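Local coordinates for core protein VP7 (African horsesickness virus, PDB 1AHS) that forms the surface of the viral core as a homotrimeric capsid protein that binds structural protein VP3, and is represented here by its top domain, at residues I59-P65 and A94-W100; G82-D88 and A104-G109; S13-V18 and E34-D38. All blocks are in the same frame, centred on the assembly; numbering follows the deposited sequence.

Contact 1: I59-P65 and A94-W100; sequences IYFVWRP and AGDVVAW
I59-P65 is extended throughout. A94-W100 starts as a loop and ends in strand 98-100. The two strands run antiparallel, with axes 4.9 Å apart at closest approach and directions 141° apart. I59 pairs with W100 and F61 with V98 as hydrogen-bonded pairs. Y60 and A99 form the non-hydrogen-bonded pair between them, CA to CA 4.7 Å.

Backbone bonds set this register. I59 N reaches W100 O at 3.0 Å, and W100 N reaches I59 O at 2.9 Å. F61 N bonds V98 O at 3.0 Å, and V98 N bonds F61 O at 2.9 Å. Past the F61-V98 pair, toward A94, the direct backbone pairing gives way. A water bridges the gap, 3.0 Å from W63 N and 2.6 Å from D96 O. G95 has phi/psi of 93/-14, which calls for glycine. Its N bonds W63 O at 3.3 Å.

Aromatic contacts follow. F61 and W63 both take chi1 p. V98 CG1 sits over the F61 ring, 3.7 Å from its centroid. A94 CA lies over the five-membered ring of W63, 4.1 Å from its centroid. F61 CE2 meets W100 CB at 3.8 Å. On the opposite face of the sheet from F61 and W100, Y60 CE1 touches A99 CB at 3.8 Å.

R64 forms a salt bridge with E121 and a hydrogen bond from NE to the A7 carbonyl of the second subunit. This is an edge pairing of an antiparallel beta sandwich, with F61, W63, V98 and W100 packed toward strand 84-87.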
loop_
_atom_site.group_PDB
_atom_site.type_symbol
_atom_site.label_atom_id
_atom_site.label_comp_id
_atom_site.label_asym_id
_atom_site.label_seq_id
_atom_site.Cartn_x
_atom_site.Cartn_y
_atom_site.Cartn_z
ATOM N N ILE B 59 6.147 -13.537 -16.165
ATOM C CA ILE B 59 5.973 -12.646 -15.009
ATOM C C ILE B 59 6.673 -13.272 -13.819
ATOM O O ILE B 59 6.550 -14.460 -13.632
ATOM C CB ILE B 59 4.492 -12.569 -14.666
ATOM C CG1 ILE B 59 3.850 -11.480 -15.466
ATOM C CG2 ILE B 59 4.225 -12.360 -13.202
ATOM C CD1 ILE B 59 2.460 -11.275 -14.998
ATOM N N TYR B 60 7.422 -12.511 -13.035
ATOM C CA TYR B 60 8.076 -13.060 -11.850
ATOM C C TYR B 60 7.268 -12.578 -10.641
ATOM O O TYR B 60 6.983 -11.397 -10.560
ATOM C CB TYR B 60 9.490 -12.504 -11.739
ATOM C CG TYR B 60 10.550 -13.264 -12.516
ATOM C CD1 TYR B 60 11.189 -14.359 -11.948
ATOM C CD2 TYR B 60 10.868 -12.939 -13.835
ATOM C CE1 TYR B 60 12.125 -15.129 -12.667
ATOM C CE2 TYR B 60 11.808 -13.710 -14.576
ATOM C CZ TYR B 60 12.427 -14.814 -13.980
ATOM O OH TYR B 60 13.327 -15.625 -14.674
ATOM N N PHE B 61 6.876 -13.447 -9.714
ATOM C CA PHE B 61 6.110 -12.986 -8.551
ATOM C C PHE B 61 6.334 -13.744 -7.248
ATOM O O PHE B 61 6.913 -14.811 -7.272
ATOM C CB PHE B 61 4.638 -13.021 -8.870
ATOM C CG PHE B 61 4.031 -14.394 -8.866
ATOM C CD1 PHE B 61 3.662 -15.004 -7.677
ATOM C CD2 PHE B 61 3.700 -15.019 -10.068
ATOM C CE1 PHE B 61 2.968 -16.199 -7.687
ATOM C CE2 PHE B 61 3.011 -16.209 -10.088
ATOM C CZ PHE B 61 2.643 -16.797 -8.898
ATOM N N VAL B 62 5.950 -13.149 -6.116
ATOM C CA VAL B 62 6.019 -13.816 -4.812
ATOM C C VAL B 62 4.663 -13.639 -4.211
ATOM O O VAL B 62 3.979 -12.700 -4.552
ATOM C CB VAL B 62 6.954 -13.180 -3.782
ATOM C CG1 VAL B 62 8.297 -13.519 -4.076
ATOM C CG2 VAL B 62 6.863 -11.713 -3.776
ATOM N N TRP B 63 4.239 -14.560 -3.357
ATOM C CA TRP B 63 2.965 -14.389 -2.678
ATOM C C TRP B 63 3.189 -14.543 -1.171
ATOM O O TRP B 63 4.239 -15.008 -0.724
ATOM C CB TRP B 63 1.946 -15.404 -3.165
ATOM C CG TRP B 63 2.218 -16.772 -2.713
ATOM C CD1 TRP B 63 3.069 -17.674 -3.277
ATOM C CD2 TRP B 63 1.645 -17.412 -1.573
ATOM N NE1 TRP B 63 3.061 -18.836 -2.553
ATOM C CE2 TRP B 63 2.194 -18.701 -1.500
ATOM C CE3 TRP B 63 0.717 -17.012 -0.587
ATOM C CZ2 TRP B 63 1.850 -19.599 -0.483
ATOM C CZ3 TRP B 63 0.375 -17.919 0.434
ATOM C CH2 TRP B 63 0.940 -19.187 0.470
ATOM N N ARG B 64 2.272 -14.007 -0.387
ATOM C CA ARG B 64 2.320 -14.162 1.049
ATOM C C ARG B 64 1.006 -13.769 1.658
ATOM O O ARG B 64 0.222 -13.054 1.049
ATOM C CB ARG B 64 3.534 -13.504 1.725
ATOM C CG ARG B 64 3.822 -12.110 1.418
ATOM C CD ARG B 64 4.845 -12.019 0.300
ATOM N NE ARG B 64 6.090 -11.340 0.665
ATOM C CZ ARG B 64 6.424 -10.129 0.240
ATOM N NH1 ARG B 64 5.602 -9.435 -0.556
ATOM N NH2 ARG B 64 7.595 -9.636 0.581
ATOM N N PRO B 65 0.650 -14.415 2.755
ATOM C CA PRO B 65 -0.596 -14.145 3.458
ATOM C C PRO B 65 -0.434 -12.884 4.274
ATOM O O PRO B 65 0.693 -12.451 4.498
ATOM C CB PRO B 65 -0.736 -15.374 4.351
ATOM C CG PRO B 65 0.672 -15.702 4.696
ATOM C CD PRO B 65 1.375 -15.539 3.373
ATOM N N ALA B 94 5.485 -19.274 0.231
ATOM C CA ALA B 94 5.421 -17.827 0.453
ATOM C C ALA B 94 6.854 -17.356 0.578
ATOM O O ALA B 94 7.668 -18.035 1.209
ATOM C CB ALA B 94 4.669 -17.531 1.722
ATOM N N GLY B 95 7.199 -16.238 -0.050
ATOM C CA GLY B 95 8.580 -15.771 0.055
ATOM C C GLY B 95 9.572 -16.199 -1.018
ATOM O O GLY B 95 10.670 -15.630 -1.129
ATOM N N ASP B 96 9.203 -17.199 -1.817
ATOM C CA ASP B 96 10.069 -17.684 -2.891
ATOM C C ASP B 96 9.610 -17.040 -4.163
ATOM O O ASP B 96 8.409 -17.025 -4.447
ATOM C CB ASP B 96 9.911 -19.193 -3.118
ATOM C CG ASP B 96 10.610 -20.054 -2.073
ATOM O OD1 ASP B 96 11.376 -19.533 -1.212
ATOM O OD2 ASP B 96 10.369 -21.287 -2.144
ATOM N N VAL B 97 10.572 -16.576 -4.952
ATOM C CA VAL B 97 10.308 -15.953 -6.254
ATOM C C VAL B 97 9.942 -17.056 -7.256
ATOM O O VAL B 97 10.724 -17.977 -7.449
ATOM C CB VAL B 97 11.562 -15.225 -6.786
ATOM C CG1 VAL B 97 11.223 -14.449 -8.016
ATOM C CG2 VAL B 97 12.112 -14.283 -5.749
ATOM N N VAL B 98 8.784 -16.947 -7.903
ATOM C CA VAL B 98 8.329 -17.946 -8.857
ATOM C C VAL B 98 8.240 -17.346 -10.264
ATOM O O VAL B 98 7.769 -16.222 -10.408
ATOM C CB VAL B 98 6.959 -18.549 -8.405
ATOM C CG1 VAL B 98 6.175 -17.570 -7.611
ATOM C CG2 VAL B 98 6.122 -18.905 -9.555
ATOM N N ALA B 99 8.747 -18.070 -11.282
ATOM C CA ALA B 99 8.713 -17.650 -12.715
ATOM C C ALA B 99 7.454 -18.221 -13.348
ATOM O O ALA B 99 7.315 -19.432 -13.450
ATOM C CB ALA B 99 9.944 -18.176 -13.458
ATOM N N TRP B 100 6.524 -17.372 -13.744
ATOM C CA TRP B 100 5.267 -17.841 -14.308
ATOM C C TRP B 100 5.209 -17.597 -15.813
ATOM O O TRP B 100 5.472 -16.483 -16.278
ATOM C CB TRP B 100 4.110 -17.109 -13.648
ATOM C CG TRP B 100 2.789 -17.542 -14.110
ATOM C CD1 TRP B 100 2.396 -18.824 -14.357
ATOM C CD2 TRP B 100 1.626 -16.713 -14.307
ATOM N NE1 TRP B 100 1.049 -18.843 -14.692
ATOM C CE2 TRP B 100 0.563 -17.564 -14.673
ATOM C CE3 TRP B 100 1.388 -15.349 -14.193
ATOM C CZ2 TRP B 100 -0.716 -17.091 -14.935
ATOM C CZ3 TRP B 100 0.121 -14.880 -14.448
ATOM C CH2 TRP B 100 -0.917 -15.741 -14.813
HETATM O O HOH W 1 6.037 -17.003 -3.427
#

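Contact 2: G82-D88 and A104-G109; sequences GTFVTVD and APVNVG
Four valines, V85, V87, V106 and V108, make the apolar centre. V85 CG2 meets V108 CG2 at 3.8 Å. V87 CG2 meets V106 CG2 at 4.2 Å, and V85 CG1 lies 4.4 Å from V106 CG1. V85, V87 and V106 take chi1 t. V85-V108 and V87-V106 are the non-hydrogen-bonded pairs, with CA atoms 4.5 and 4.6 Å apart; V85 to V106 is a diagonal contact.

The backbones are antiparallel. Strands 84-87 and 106-109 have axes 4.7 Å apart at closest approach and directions 166° apart. F84 pairs with G109 through F84 N to G109 O at 3.0 Å and G109 N to F84 O at 2.9 Å. T86 pairs with N107 through T86 N to N107 O and N107 N to T86 O, both 2.9 Å.

The other face holds F84, T86 and N107. F84 has chi1 p, so its ring folds over G109, with G109 CA 4.0 Å from the ring centroid. A CB on G109 would clash with F84 CZ. T86 OG1 lies 3.5 Å from N107 CB.

At the polar end D88 turns out of the strand with phi/psi of 67/38. D88 N bonds P105 O at 2.9 Å, and D88 CG touches A104 CB at 3.7 Å.

Strand 41-44 flanks 106-110 on one side, and strand 90-92 flanks 84-87 on the other. The valine face packs against strands 59-65, 98-100 and 116-122.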
loop_
_atom_site.group_PDB
_atom_site.type_symbol
_atom_site.label_atom_id
_atom_site.label_comp_id
_atom_site.label_asym_id
_atom_site.label_seq_id
_atom_site.Cartn_x
_atom_site.Cartn_y
_atom_site.Cartn_z
ATOM N N GLY B 82 -2.025 -22.506 6.823
ATOM C CA GLY B 82 -2.222 -23.485 5.766
ATOM C C GLY B 82 -2.662 -23.003 4.396
ATOM O O GLY B 82 -3.141 -23.806 3.595
ATOM N N THR B 83 -2.557 -21.702 4.142
ATOM C CA THR B 83 -2.900 -21.156 2.845
ATOM C C THR B 83 -1.822 -21.661 1.869
ATOM O O THR B 83 -0.652 -21.795 2.266
ATOM C CB THR B 83 -2.852 -19.615 2.885
ATOM O OG1 THR B 83 -1.594 -19.187 3.407
ATOM C CG2 THR B 83 -3.949 -19.069 3.737
ATOM N N PHE B 84 -2.197 -22.004 0.631
ATOM C CA PHE B 84 -1.196 -22.468 -0.358
ATOM C C PHE B 84 -1.467 -21.898 -1.746
ATOM O O PHE B 84 -2.572 -21.441 -2.040
ATOM C CB PHE B 84 -1.077 -24.016 -0.432
ATOM C CG PHE B 84 -2.334 -24.708 -0.871
ATOM C CD1 PHE B 84 -2.704 -24.723 -2.206
ATOM C CD2 PHE B 84 -3.185 -25.266 0.056
ATOM C CE1 PHE B 84 -3.911 -25.274 -2.618
ATOM C CE2 PHE B 84 -4.385 -25.815 -0.337
ATOM C CZ PHE B 84 -4.755 -25.820 -1.682
ATOM N N VAL B 85 -0.454 -21.946 -2.595
ATOM C CA VAL B 85 -0.553 -21.467 -3.956
ATOM C C VAL B 85 0.169 -22.533 -4.810
ATOM O O VAL B 85 1.255 -22.990 -4.436
ATOM C CB VAL B 85 0.137 -20.061 -4.064
ATOM C CG1 VAL B 85 0.382 -19.683 -5.507
ATOM C CG2 VAL B 85 -0.731 -19.009 -3.413
ATOM N N THR B 86 -0.496 -23.070 -5.832
ATOM C CA THR B 86 0.193 -24.014 -6.703
ATOM C C THR B 86 0.307 -23.395 -8.098
ATOM O O THR B 86 -0.601 -22.679 -8.538
ATOM C CB THR B 86 -0.503 -25.394 -6.785
ATOM O OG1 THR B 86 -1.845 -25.270 -7.261
ATOM C CG2 THR B 86 -0.530 -26.031 -5.455
ATOM N N VAL B 87 1.479 -23.513 -8.716
ATOM C CA VAL B 87 1.653 -23.025 -10.082
ATOM C C VAL B 87 2.012 -24.239 -10.964
ATOM O O VAL B 87 3.089 -24.846 -10.814
ATOM C CB VAL B 87 2.749 -21.959 -10.213
ATOM C CG1 VAL B 87 2.834 -21.507 -11.655
ATOM C CG2 VAL B 87 2.447 -20.755 -9.341
ATOM N N ASP B 88 1.092 -24.605 -11.859
ATOM C CA ASP B 88 1.260 -25.753 -12.772
ATOM C C ASP B 88 1.264 -27.005 -11.923
ATOM O O ASP B 88 2.043 -27.929 -12.168
ATOM C CB ASP B 88 2.599 -25.688 -13.553
ATOM C CG ASP B 88 2.487 -26.209 -15.005
ATOM O OD1 ASP B 88 1.424 -26.727 -15.420
ATOM O OD2 ASP B 88 3.475 -26.046 -15.760
ATOM N N ALA B 104 0.146 -21.309 -17.596
ATOM C CA ALA B 104 -0.125 -22.340 -16.605
ATOM C C ALA B 104 -1.088 -21.911 -15.506
ATOM O O ALA B 104 -1.174 -20.709 -15.151
ATOM C CB ALA B 104 1.180 -22.856 -16.016
ATOM N N PRO B 105 -1.847 -22.883 -14.954
ATOM C CA PRO B 105 -2.822 -22.628 -13.884
ATOM C C PRO B 105 -2.185 -22.240 -12.536
ATOM O O PRO B 105 -1.197 -22.861 -12.108
ATOM C CB PRO B 105 -3.575 -23.958 -13.801
ATOM C CG PRO B 105 -2.520 -24.939 -14.108
ATOM C CD PRO B 105 -1.818 -24.318 -15.296
ATOM N N VAL B 106 -2.699 -21.164 -11.933
ATOM C CA VAL B 106 -2.254 -20.703 -10.618
ATOM C C VAL B 106 -3.458 -20.912 -9.718
ATOM O O VAL B 106 -4.503 -20.327 -9.971
ATOM C CB VAL B 106 -1.894 -19.235 -10.648
ATOM C CG1 VAL B 106 -1.600 -18.739 -9.264
ATOM C CG2 VAL B 106 -0.666 -19.047 -11.497
ATOM N N ASN B 107 -3.379 -21.864 -8.783
ATOM C CA ASN B 107 -4.505 -22.143 -7.872
ATOM C C ASN B 107 -4.140 -21.644 -6.505
ATOM O O ASN B 107 -2.992 -21.708 -6.042
ATOM C CB ASN B 107 -4.889 -23.614 -7.812
ATOM C CG ASN B 107 -5.336 -24.160 -9.158
ATOM O OD1 ASN B 107 -6.403 -23.855 -9.656
ATOM N ND2 ASN B 107 -4.500 -24.980 -9.750
ATOM N N VAL B 108 -5.166 -21.226 -5.816
ATOM C CA VAL B 108 -4.972 -20.594 -4.550
ATOM C C VAL B 108 -5.906 -21.322 -3.580
ATOM O O VAL B 108 -7.013 -21.730 -3.961
ATOM C CB VAL B 108 -5.301 -19.096 -4.817
ATOM C CG1 VAL B 108 -6.741 -18.766 -4.528
ATOM C CG2 VAL B 108 -4.301 -18.218 -4.252
ATOM N N GLY B 109 -5.423 -21.618 -2.380
ATOM C CA GLY B 109 -6.286 -22.307 -1.450
ATOM C C GLY B 109 -6.206 -21.813 -0.030
ATOM O O GLY B 109 -5.137 -21.451 0.450
#

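Contact 3: S13-V18 and E34-D38; sequences SGRYYV and EVCMD
Here the loop before strand 23-27 is pinned to strand 32-37 of the five-stranded sheet. S13-V18 has no regular structure, while E34-M37 is extended and D38 leaves the strand. Their end-to-end directions are 37° apart. Side chains of the strand meet the backbone and side chains of the loop, without beta pairing. Y16 and C36 are closest in register, CA to CA 6.1 Å.

E34 grips the start of the loop. Its OE1 accepts a bond from G14 N at 3.0 Å. E34 OE2 lies 3.0 Å from S13 OG. G14 turns the loop with phi/psi of 80/8, a conformation that calls for glycine.

C36, chi1 m, fills the middle. Its SG accepts a bond from Y17 N at 3.5 Å and lies obliquely 4.8 Å from the centroid of the Y16 ring. C36 CB meets V18 CG2 at 3.4 Å and Y16 CD2 at 4.0 Å. Y16, chi1 t, runs along the strand, and its OH lies 3.5 Å from D38 CA.

R115 makes a cation-pi contact with Y16. R15 points away from the strand and bonds G74 and S76 of the third subunit. The buried contact joins a loop to a sandwich sheet through a carboxylate-to-backbone bond and a Cys sulfur-aromatic contact.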
loop_
_atom_site.group_PDB
_atom_site.type_symbol
_atom_site.label_atom_id
_atom_site.label_comp_id
_atom_site.label_asym_id
_atom_site.label_seq_id
_atom_site.Cartn_x
_atom_site.Cartn_y
_atom_site.Cartn_z
ATOM N N SER B 13 -5.764 -1.714 0.449
ATOM C CA SER B 13 -5.077 -2.930 0.803
ATOM C C SER B 13 -5.454 -3.465 2.169
ATOM O O SER B 13 -5.405 -2.742 3.151
ATOM C CB SER B 13 -3.581 -2.672 0.828
ATOM O OG SER B 13 -2.922 -3.680 1.574
ATOM N N GLY B 14 -5.699 -4.768 2.229
ATOM C CA GLY B 14 -6.009 -5.428 3.464
ATOM C C GLY B 14 -7.402 -5.328 3.984
ATOM O O GLY B 14 -7.638 -5.736 5.106
ATOM N N ARG B 15 -8.327 -4.785 3.212
ATOM C CA ARG B 15 -9.702 -4.693 3.666
ATOM C C ARG B 15 -10.537 -5.808 3.024
ATOM O O ARG B 15 -10.731 -5.828 1.812
ATOM C CB ARG B 15 -10.292 -3.321 3.341
ATOM C CG ARG B 15 -11.768 -3.179 3.790
ATOM C CD ARG B 15 -12.208 -1.729 3.834
ATOM N NE ARG B 15 -11.655 -1.060 4.993
ATOM C CZ ARG B 15 -12.301 -0.934 6.146
ATOM N NH1 ARG B 15 -13.524 -1.435 6.272
ATOM N NH2 ARG B 15 -11.725 -0.290 7.165
ATOM N N TYR B 16 -11.058 -6.724 3.825
ATOM C CA TYR B 16 -11.807 -7.813 3.254
ATOM C C TYR B 16 -13.035 -7.378 2.466
ATOM O O TYR B 16 -13.857 -6.602 2.947
ATOM C CB TYR B 16 -12.148 -8.801 4.354
ATOM C CG TYR B 16 -12.666 -10.132 3.873
ATOM C CD1 TYR B 16 -14.025 -10.320 3.693
ATOM C CD2 TYR B 16 -11.806 -11.216 3.642
ATOM C CE1 TYR B 16 -14.539 -11.539 3.301
ATOM C CE2 TYR B 16 -12.318 -12.462 3.246
ATOM C CZ TYR B 16 -13.693 -12.605 3.085
ATOM O OH TYR B 16 -14.277 -13.804 2.762
ATOM N N TYR B 17 -13.133 -7.852 1.226
ATOM C CA TYR B 17 -14.255 -7.529 0.368
ATOM C C TYR B 17 -14.525 -8.656 -0.633
ATOM O O TYR B 17 -13.805 -8.837 -1.612
ATOM C CB TYR B 17 -13.991 -6.252 -0.374
ATOM C CG TYR B 17 -15.144 -5.830 -1.247
ATOM C CD1 TYR B 17 -16.369 -5.520 -0.694
ATOM C CD2 TYR B 17 -15.005 -5.729 -2.629
ATOM C CE1 TYR B 17 -17.441 -5.116 -1.485
ATOM C CE2 TYR B 17 -16.066 -5.322 -3.433
ATOM C CZ TYR B 17 -17.284 -5.021 -2.853
ATOM O OH TYR B 17 -18.368 -4.646 -3.624
ATOM N N VAL B 18 -15.574 -9.414 -0.341
ATOM C CA VAL B 18 -16.066 -10.557 -1.128
ATOM C C VAL B 18 -17.619 -10.480 -1.051
ATOM O O VAL B 18 -18.242 -11.163 -0.246
ATOM C CB VAL B 18 -15.622 -11.876 -0.473
ATOM C CG1 VAL B 18 -16.230 -13.028 -1.185
ATOM C CG2 VAL B 18 -14.131 -11.991 -0.469
ATOM N N GLU B 34 -4.470 -8.627 -4.655
ATOM C CA GLU B 34 -4.746 -9.401 -3.453
ATOM C C GLU B 34 -6.006 -10.214 -3.674
ATOM O O GLU B 34 -6.914 -9.748 -4.344
ATOM C CB GLU B 34 -5.027 -8.463 -2.274
ATOM C CG GLU B 34 -3.824 -7.690 -1.733
ATOM C CD GLU B 34 -4.138 -6.805 -0.523
ATOM O OE1 GLU B 34 -5.322 -6.671 -0.102
ATOM O OE2 GLU B 34 -3.178 -6.205 0.011
ATOM N N VAL B 35 -6.090 -11.421 -3.135
ATOM C CA VAL B 35 -7.335 -12.176 -3.283
ATOM C C VAL B 35 -7.869 -12.494 -1.886
ATOM O O VAL B 35 -7.129 -12.928 -1.001
ATOM C CB VAL B 35 -7.192 -13.392 -4.281
ATOM C CG1 VAL B 35 -5.797 -13.872 -4.337
ATOM C CG2 VAL B 35 -8.122 -14.508 -3.954
ATOM N N CYS B 36 -9.083 -12.034 -1.635
ATOM C CA CYS B 36 -9.739 -12.209 -0.365
ATOM C C CYS B 36 -10.350 -13.572 -0.413
ATOM O O CYS B 36 -11.046 -13.873 -1.359
ATOM C CB CYS B 36 -10.843 -11.162 -0.196
ATOM S SG CYS B 36 -10.241 -9.486 0.113
ATOM N N MET B 37 -10.155 -14.390 0.611
ATOM C CA MET B 37 -10.703 -15.746 0.589
ATOM C C MET B 37 -11.444 -16.171 1.830
ATOM O O MET B 37 -10.916 -16.083 2.936
ATOM C CB MET B 37 -9.577 -16.753 0.367
ATOM C CG MET B 37 -8.782 -16.533 -0.874
ATOM S SD MET B 37 -7.662 -17.807 -1.080
ATOM C CE MET B 37 -8.846 -18.993 -1.800
ATOM N N ASP B 38 -12.653 -16.656 1.652
ATOM C CA ASP B 38 -13.426 -17.159 2.764
ATOM C C ASP B 38 -12.757 -18.431 3.291
ATOM O O ASP B 38 -11.782 -18.937 2.727
ATOM C CB ASP B 38 -14.811 -17.543 2.317
ATOM C CG ASP B 38 -15.865 -17.174 3.321
ATOM O OD1 ASP B 38 -15.619 -17.208 4.570
ATOM O OD2 ASP B 38 -16.961 -16.811 2.835
#

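Contacts 1 and 2 pair strands in the two facing sheets, and both are partly buried. They touch directly. W63 packs on V85, and W100 packs on V87 and V106, so large aromatics of one sheet meet the valines of the other. Contact 3 is more fully buried and ties a loop to a strand. It relies on a carboxylate and a sulfur instead of regular backbone pairing. It shares the five-stranded sheet with contact 1, but their centres lie about 18 Å apart. M37 links contact 3 to contact 2 by packing on V108 and G109. Contacts 1 and 3 also reach neighbouring subunits, whereas contact 2 lies within its own.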